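Local coordinates for pyridoxal phosphate homeostasis protein (PDB 3CPG) that probably binds pyridoxal 5'-phosphate and takes part in keeping the cellular supply of this cofactor in balance, at residues L52-T56 / G264-F268. Sequence-based numbering, arbitrary orientation.
With ACT (acetate ion), chain B.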
loop_
_atom_site.group_PDB
_atom_site.type_symbol
_atom_site.label_atom_id
_atom_site.label_comp_id
_atom_site.label_asym_id
_atom_site.label_seq_id
_atom_site.Cartn_x
_atom_site.Cartn_y
_atom_site.Cartn_z
ATOM N N LEU A 52 -2.256 9.107 1.289
ATOM C CA LEU A 52 -1.749 8.942 -0.061
ATOM C C LEU A 52 -0.473 8.117 -0.084
ATOM O O LEU A 52 0.503 8.449 0.597
ATOM C CB LEU A 52 -1.468 10.309 -0.691
ATOM C CG LEU A 52 -0.653 10.333 -1.990
ATOM C CD1 LEU A 52 -1.393 9.602 -3.114
ATOM C CD2 LEU A 52 -0.393 11.784 -2.377
ATOM N N LEU A 53 -0.496 7.034 -0.854
ATOM C CA LEU A 53 0.675 6.188 -1.027
ATOM C C LEU A 53 1.100 6.404 -2.465
ATOM O O LEU A 53 0.304 6.216 -3.387
ATOM C CB LEU A 53 0.348 4.701 -0.816
ATOM C CG LEU A 53 1.444 3.674 -1.175
ATOM C CD1 LEU A 53 1.113 2.354 -0.531
ATOM C CD2 LEU A 53 1.552 3.462 -2.673
ATOM N N ALA A 54 2.341 6.821 -2.669
ATOM C CA ALA A 54 2.814 7.023 -4.024
ATOM C C ALA A 54 3.358 5.690 -4.525
ATOM O O ALA A 54 4.196 5.079 -3.867
ATOM C CB ALA A 54 3.909 8.089 -4.051
ATOM N N ALA A 55 2.847 5.229 -5.663
ATOM C CA ALA A 55 3.308 3.980 -6.265
ATOM C C ALA A 55 4.555 4.417 -7.015
ATOM O O ALA A 55 4.465 5.100 -8.033
ATOM C CB ALA A 55 2.259 3.435 -7.231
ATOM N N THR A 56 5.715 4.009 -6.513
ATOM C CA THR A 56 6.982 4.439 -7.088
ATOM C C THR A 56 7.680 3.532 -8.095
ATOM O O THR A 56 8.845 3.763 -8.434
ATOM C CB THR A 56 7.967 4.779 -5.952
ATOM O OG1 THR A 56 8.038 3.683 -5.028
ATOM C CG2 THR A 56 7.492 6.021 -5.202
ATOM N N GLY A 264 0.119 6.347 -8.904
ATOM C CA GLY A 264 1.350 6.374 -9.666
ATOM C C GLY A 264 1.318 7.433 -10.754
ATOM O O GLY A 264 1.946 8.483 -10.629
ATOM N N THR A 265 0.560 7.162 -11.812
ATOM C CA THR A 265 0.454 8.064 -12.956
ATOM C C THR A 265 0.063 9.513 -12.652
ATOM O O THR A 265 0.654 10.445 -13.205
ATOM C CB THR A 265 -0.529 7.493 -13.996
ATOM O OG1 THR A 265 -0.099 6.181 -14.375
ATOM C CG2 THR A 265 -0.577 8.370 -15.230
ATOM N N ALA A 266 -0.922 9.713 -11.782
ATOM C CA ALA A 266 -1.357 11.068 -11.461
ATOM C C ALA A 266 -0.240 11.896 -10.830
ATOM O O ALA A 266 -0.289 13.128 -10.839
ATOM C CB ALA A 266 -2.568 11.029 -10.535
ATOM N N ILE A 267 0.765 11.216 -10.287
ATOM C CA ILE A 267 1.890 11.892 -9.651
ATOM C C ILE A 267 3.094 12.018 -10.574
ATOM O O ILE A 267 3.628 13.113 -10.775
ATOM C CB ILE A 267 2.357 11.137 -8.380
ATOM C CG1 ILE A 267 1.297 11.257 -7.281
ATOM C CG2 ILE A 267 3.704 11.693 -7.900
ATOM C CD1 ILE A 267 1.603 10.435 -6.050
ATOM N N PHE A 268 3.510 10.890 -11.131
ATOM C CA PHE A 268 4.679 10.834 -11.996
ATOM C C PHE A 268 4.392 10.941 -13.491
ATOM O O PHE A 268 5.328 11.063 -14.289
ATOM C CB PHE A 268 5.436 9.539 -11.706
ATOM C CG PHE A 268 5.874 9.410 -10.277
ATOM C CD1 PHE A 268 6.876 10.231 -9.768
ATOM C CD2 PHE A 268 5.269 8.485 -9.429
ATOM C CE1 PHE A 268 7.274 10.134 -8.432
ATOM C CE2 PHE A 268 5.659 8.380 -8.095
ATOM C CZ PHE A 268 6.666 9.209 -7.594
HETATM C C ACT B . -1.853 4.548 -11.208
HETATM O O ACT B . -0.695 4.610 -11.581
HETATM O OXT ACT B . -2.210 5.170 -10.221
HETATM C CH3 ACT B . -2.843 3.700 -11.968
#
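Ala55 and Gly264 bring the two backbones together, their CA atoms 4.6 Å apart, where strand 51-55 ends and the chain has just left its parallel neighbour, strand 260-263. Beyond Gly264 the backbone coils into a helical turn whose amides at Ile267 and Phe268 both donate to Gly264 O. The turn brings the side chains of Ile267 and Phe268 back toward the strand. The CG1 branch of Ile267 is extended (chi2 174°) and carries CD1 to 3.8 Å from Ala54 CB and, more loosely, to the CD1 methyl of Leu52. Phe268, with CG beside its own backbone N (chi1 -58°), meets Ala55 O with its ring edge, CE2 lying 3.5 Å from that oxygen. Thr56 CG2 approaches CZ of Phe268 obliquely at 4.1 Å, while the hydroxyl of Thr56 is bonded to Glu77. Ile267 CG2 sits over the centre of the Phe268 ring, 3.6 Å above its plane. An acetate, probably from the crystallisation liquor, is held by Gly264 N through OXT at 2.9 Å and by Thr265 N through O, each nearly straight; Thr247 OG1 adds a further bond. Parallel pairing of strands 51-55 and 260-263, first and last of the sheet, closes the TIM barrel of the alanine racemase N-terminal family, with 264-268 at its C-terminal rim. Ala55 lies close to Lys57, the predicted cofactor lysine, and the acetate may mark part of the phosphate site.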